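Local coordinates for protein neutral ceramidase (Pseudomonas aeruginosa, PDB 2ZWS) that hydrolyses the N-acyl linkage of ceramides to give sphingosine and free fatty acid, and also runs the reverse synthesis, using a bound zinc ion, at residues A[558-569]-A[609-618]. Sequence-based numbering, arbitrary orientation.
Sequences TFLEVVNIGKDG and EPGHYYIRHY
Val563 and Tyr614 form a hydrogen-bonded antiparallel pair, and their side chains lie alongside each other on the same side of the sheet. Tyr614 CG sits between its backbone N and carbonyl carbon (chi1 66°), which lays the ring over the valine: Val563 CB stands 3.9 Å from the Tyr614 ring centroid, a CH-pi contact over the face. Ile565 CG2 reaches the edge of the same ring, 3.7 Å from Tyr614 CE1, its side chain crossing at about a right angle. Further along this side, the hydroxyl of Tyr618 donates to Glu561 across the strands, OH to OE1 2.8 Å. The carboxylate stands 76° to the ring plane; OE1 lies at the ring edge, whereas the hydroxyl meets it from above the carboxylate plane.

On the other side, Asn564 lays its amide nearly flat against Tyr613, the planes 15° apart and OD1 over one ring face. That OD1 accepts from Gly566 N, closing an Asx turn, and a water links it to Pro610 O. Lys567 bends back so that NZ donates to Pro610 O at 2.8 Å, with a long, weak salt bridge to Glu609 OE1 at 3.4 Å. At the far end Phe559 O is gripped twice, by His617 ND1 (2.9 Å) in the carbonyl plane and by Tyr618 N from above it.

Strands 560-566 and 611-622 are neighbours inside a five-strand sheet of the C-terminal beta-sandwich, flanked by strands 574-578 and 629-642 respectively. Leu560, Val562, Ile615 and His617 pack on strand 595-603 of the facing sheet, while Thr558 and Phe559 hydrogen-bond to the magnesium ligand Asp579.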
loop_
_atom_site.group_PDB
_atom_site.type_symbol
_atom_site.label_atom_id
_atom_site.label_comp_id
_atom_site.label_asym_id
_atom_site.label_seq_id
_atom_site.Cartn_x
_atom_site.Cartn_y
_atom_site.Cartn_z
ATOM N N THR A 558 -3.845 -14.959 -14.058
ATOM C CA THR A 558 -4.372 -15.602 -12.872
ATOM C C THR A 558 -3.841 -17.013 -12.682
ATOM O O THR A 558 -3.484 -17.705 -13.628
ATOM C CB THR A 558 -5.942 -15.632 -12.918
ATOM O OG1 THR A 558 -6.476 -16.162 -11.697
ATOM C CG2 THR A 558 -6.456 -16.410 -14.153
ATOM N N PHE A 559 -3.779 -17.442 -11.436
ATOM C CA PHE A 559 -3.463 -18.841 -11.131
ATOM C C PHE A 559 -4.680 -19.739 -11.178
ATOM O O PHE A 559 -4.547 -20.973 -11.088
ATOM C CB PHE A 559 -2.800 -18.945 -9.748
ATOM C CG PHE A 559 -1.395 -18.405 -9.718
ATOM C CD1 PHE A 559 -0.333 -19.176 -10.213
ATOM C CD2 PHE A 559 -1.124 -17.115 -9.251
ATOM C CE1 PHE A 559 0.964 -18.696 -10.208
ATOM C CE2 PHE A 559 0.182 -16.622 -9.239
ATOM C CZ PHE A 559 1.236 -17.408 -9.743
ATOM N N LEU A 560 -5.865 -19.146 -11.293
ATOM C CA LEU A 560 -7.090 -19.925 -11.209
ATOM C C LEU A 560 -8.243 -19.209 -11.887
ATOM O O LEU A 560 -8.313 -17.985 -11.940
ATOM C CB LEU A 560 -7.465 -20.220 -9.753
ATOM C CG LEU A 560 -8.027 -19.067 -8.904
ATOM C CD1 LEU A 560 -9.572 -18.992 -8.960
ATOM C CD2 LEU A 560 -7.499 -19.123 -7.467
ATOM N N GLU A 561 -9.178 -20.010 -12.358
ATOM C CA GLU A 561 -10.427 -19.512 -12.917
ATOM C C GLU A 561 -11.531 -20.427 -12.416
ATOM O O GLU A 561 -11.352 -21.649 -12.402
ATOM C CB GLU A 561 -10.367 -19.537 -14.447
ATOM C CG GLU A 561 -9.573 -18.375 -15.053
ATOM C CD GLU A 561 -9.352 -18.487 -16.567
ATOM O OE1 GLU A 561 -9.663 -19.549 -17.167
ATOM O OE2 GLU A 561 -8.839 -17.499 -17.144
ATOM N N VAL A 562 -12.652 -19.843 -11.990
ATOM C CA VAL A 562 -13.910 -20.569 -11.788
ATOM C C VAL A 562 -14.712 -20.337 -13.047
ATOM O O VAL A 562 -14.987 -19.179 -13.394
ATOM C CB VAL A 562 -14.707 -20.083 -10.573
ATOM C CG1 VAL A 562 -15.924 -20.953 -10.378
ATOM C CG2 VAL A 562 -13.851 -20.155 -9.318
ATOM N N VAL A 563 -15.072 -21.440 -13.707
ATOM C CA VAL A 563 -15.686 -21.387 -15.028
ATOM C C VAL A 563 -17.109 -21.933 -14.994
ATOM O O VAL A 563 -17.332 -23.058 -14.531
ATOM C CB VAL A 563 -14.837 -22.149 -16.075
ATOM C CG1 VAL A 563 -15.468 -22.030 -17.476
ATOM C CG2 VAL A 563 -13.406 -21.633 -16.124
ATOM N N ASN A 564 -18.050 -21.120 -15.476
ATOM C CA ASN A 564 -19.466 -21.456 -15.598
ATOM C C ASN A 564 -19.719 -22.030 -16.997
ATOM O O ASN A 564 -19.365 -21.395 -17.998
ATOM C CB ASN A 564 -20.292 -20.172 -15.379
ATOM C CG ASN A 564 -21.809 -20.397 -15.412
ATOM O OD1 ASN A 564 -22.307 -21.517 -15.285
ATOM N ND2 ASN A 564 -22.552 -19.302 -15.545
ATOM N N ILE A 565 -20.295 -23.234 -17.066
ATOM C CA ILE A 565 -20.634 -23.862 -18.368
ATOM C C ILE A 565 -22.137 -24.116 -18.522
ATOM O O ILE A 565 -22.571 -24.911 -19.372
ATOM C CB ILE A 565 -19.835 -25.155 -18.639
ATOM C CG1 ILE A 565 -19.838 -26.058 -17.398
ATOM C CG2 ILE A 565 -18.418 -24.807 -19.109
ATOM C CD1 ILE A 565 -19.200 -27.423 -17.610
ATOM N N GLY A 566 -22.923 -23.453 -17.680
ATOM C CA GLY A 566 -24.352 -23.369 -17.883
ATOM C C GLY A 566 -25.208 -24.332 -17.089
ATOM O O GLY A 566 -24.721 -25.135 -16.300
ATOM N N LYS A 567 -26.504 -24.274 -17.361
ATOM C CA LYS A 567 -27.511 -24.859 -16.490
ATOM C C LYS A 567 -27.614 -26.390 -16.267
ATOM O O LYS A 567 -27.993 -26.774 -15.159
ATOM C CB LYS A 567 -28.888 -24.255 -16.802
ATOM C CG LYS A 567 -29.749 -24.008 -15.570
ATOM C CD LYS A 567 -30.510 -22.685 -15.666
ATOM C CE LYS A 567 -29.644 -21.487 -15.251
ATOM N NZ LYS A 567 -29.434 -21.374 -13.771
ATOM N N ASP A 568 -27.296 -27.303 -17.197
ATOM C CA ASP A 568 -26.415 -27.263 -18.382
ATOM C C ASP A 568 -26.736 -26.310 -19.566
ATOM O O ASP A 568 -27.677 -25.520 -19.473
ATOM C CB ASP A 568 -26.335 -28.709 -18.899
ATOM C CG ASP A 568 -27.619 -29.148 -19.587
ATOM O OD1 ASP A 568 -27.547 -30.002 -20.501
ATOM O OD2 ASP A 568 -28.698 -28.619 -19.230
ATOM N N GLY A 569 -26.005 -26.386 -20.693
ATOM C CA GLY A 569 -25.080 -27.479 -21.058
ATOM C C GLY A 569 -23.662 -27.623 -20.491
ATOM O O GLY A 569 -23.487 -27.756 -19.272
ATOM N N GLU A 609 -25.508 -18.235 -10.055
ATOM C CA GLU A 609 -26.477 -19.002 -10.814
ATOM C C GLU A 609 -26.317 -20.488 -10.519
ATOM O O GLU A 609 -25.193 -20.991 -10.487
ATOM C CB GLU A 609 -26.309 -18.734 -12.309
ATOM C CG GLU A 609 -27.121 -17.552 -12.822
ATOM C CD GLU A 609 -28.509 -17.966 -13.310
ATOM O OE1 GLU A 609 -29.384 -18.277 -12.467
ATOM O OE2 GLU A 609 -28.725 -17.973 -14.546
ATOM N N PRO A 610 -27.436 -21.184 -10.245
ATOM C CA PRO A 610 -27.416 -22.643 -10.292
ATOM C C PRO A 610 -26.922 -23.114 -11.655
ATOM O O PRO A 610 -27.149 -22.440 -12.662
ATOM C CB PRO A 610 -28.885 -23.020 -10.109
ATOM C CG PRO A 610 -29.468 -21.882 -9.347
ATOM C CD PRO A 610 -28.754 -20.661 -9.834
ATOM N N GLY A 611 -26.235 -24.255 -11.683
ATOM C CA GLY A 611 -25.701 -24.798 -12.931
ATOM C C GLY A 611 -24.419 -25.582 -12.732
ATOM O O GLY A 611 -24.124 -26.026 -11.623
ATOM N N HIS A 612 -23.667 -25.756 -13.815
ATOM C CA HIS A 612 -22.433 -26.532 -13.791
ATOM C C HIS A 612 -21.193 -25.653 -13.937
ATOM O O HIS A 612 -21.174 -24.711 -14.738
ATOM C CB HIS A 612 -22.489 -27.621 -14.864
ATOM C CG HIS A 612 -23.543 -28.652 -14.593
ATOM N ND1 HIS A 612 -24.838 -28.536 -15.056
ATOM C CD2 HIS A 612 -23.508 -29.789 -13.858
ATOM C CE1 HIS A 612 -25.546 -29.574 -14.642
ATOM N NE2 HIS A 612 -24.763 -30.346 -13.908
ATOM N N TYR A 613 -20.169 -25.984 -13.150
ATOM C CA TYR A 613 -18.952 -25.195 -13.054
ATOM C C TYR A 613 -17.738 -26.113 -13.029
ATOM O O TYR A 613 -17.854 -27.296 -12.696
ATOM C CB TYR A 613 -18.968 -24.395 -11.746
ATOM C CG TYR A 613 -20.025 -23.314 -11.677
ATOM C CD1 TYR A 613 -19.692 -21.988 -11.956
ATOM C CD2 TYR A 613 -21.349 -23.607 -11.314
ATOM C CE1 TYR A 613 -20.637 -20.978 -11.896
ATOM C CE2 TYR A 613 -22.320 -22.596 -11.260
ATOM C CZ TYR A 613 -21.948 -21.279 -11.553
ATOM O OH TYR A 613 -22.877 -20.258 -11.499
ATOM N N TYR A 614 -16.570 -25.577 -13.358
ATOM C CA TYR A 614 -15.335 -26.284 -13.047
ATOM C C TYR A 614 -14.246 -25.288 -12.689
ATOM O O TYR A 614 -14.432 -24.085 -12.848
ATOM C CB TYR A 614 -14.904 -27.198 -14.195
ATOM C CG TYR A 614 -14.499 -26.512 -15.485
ATOM C CD1 TYR A 614 -15.436 -26.273 -16.506
ATOM C CD2 TYR A 614 -13.175 -26.155 -15.716
ATOM C CE1 TYR A 614 -15.052 -25.666 -17.699
ATOM C CE2 TYR A 614 -12.785 -25.574 -16.908
ATOM C CZ TYR A 614 -13.730 -25.323 -17.893
ATOM O OH TYR A 614 -13.328 -24.743 -19.070
ATOM N N ILE A 615 -13.118 -25.780 -12.198
ATOM C CA ILE A 615 -12.016 -24.897 -11.823
ATOM C C ILE A 615 -10.792 -25.211 -12.687
ATOM O O ILE A 615 -10.423 -26.377 -12.862
ATOM C CB ILE A 615 -11.715 -25.001 -10.295
ATOM C CG1 ILE A 615 -12.880 -24.402 -9.485
ATOM C CG2 ILE A 615 -10.378 -24.314 -9.936
ATOM C CD1 ILE A 615 -12.825 -24.658 -7.987
ATOM N N ARG A 616 -10.203 -24.170 -13.270
ATOM C CA ARG A 616 -8.980 -24.287 -14.041
ATOM C C ARG A 616 -7.797 -23.679 -13.275
ATOM O O ARG A 616 -7.917 -22.596 -12.661
ATOM C CB ARG A 616 -9.155 -23.603 -15.400
ATOM C CG ARG A 616 -8.010 -23.761 -16.352
ATOM C CD ARG A 616 -8.433 -23.426 -17.774
ATOM N NE ARG A 616 -7.283 -23.494 -18.672
ATOM C CZ ARG A 616 -7.344 -23.297 -19.984
ATOM N NH1 ARG A 616 -6.242 -23.375 -20.714
ATOM N NH2 ARG A 616 -8.507 -23.001 -20.551
ATOM N N HIS A 617 -6.657 -24.360 -13.331
ATOM C CA HIS A 617 -5.421 -23.874 -12.743
ATOM C C HIS A 617 -4.391 -23.555 -13.823
ATOM O O HIS A 617 -4.241 -24.306 -14.781
ATOM C CB HIS A 617 -4.847 -24.902 -11.750
ATOM C CG HIS A 617 -3.448 -24.615 -11.303
ATOM N ND1 HIS A 617 -3.074 -23.417 -10.718
ATOM C CD2 HIS A 617 -2.344 -25.405 -11.287
ATOM C CE1 HIS A 617 -1.789 -23.473 -10.405
ATOM N NE2 HIS A 617 -1.324 -24.662 -10.752
ATOM N N TYR A 618 -3.715 -22.420 -13.671
ATOM C CA TYR A 618 -2.578 -22.040 -14.511
ATOM C C TYR A 618 -1.365 -21.843 -13.615
ATOM O O TYR A 618 -1.484 -21.180 -12.583
ATOM C CB TYR A 618 -2.858 -20.711 -15.212
ATOM C CG TYR A 618 -4.079 -20.645 -16.078
ATOM C CD1 TYR A 618 -3.962 -20.793 -17.457
ATOM C CD2 TYR A 618 -5.343 -20.397 -15.549
ATOM C CE1 TYR A 618 -5.073 -20.700 -18.278
ATOM C CE2 TYR A 618 -6.466 -20.302 -16.358
ATOM C CZ TYR A 618 -6.316 -20.467 -17.731
ATOM O OH TYR A 618 -7.411 -20.368 -18.575
HETATM O O HOH W 1 -25.130 -21.846 -14.552
#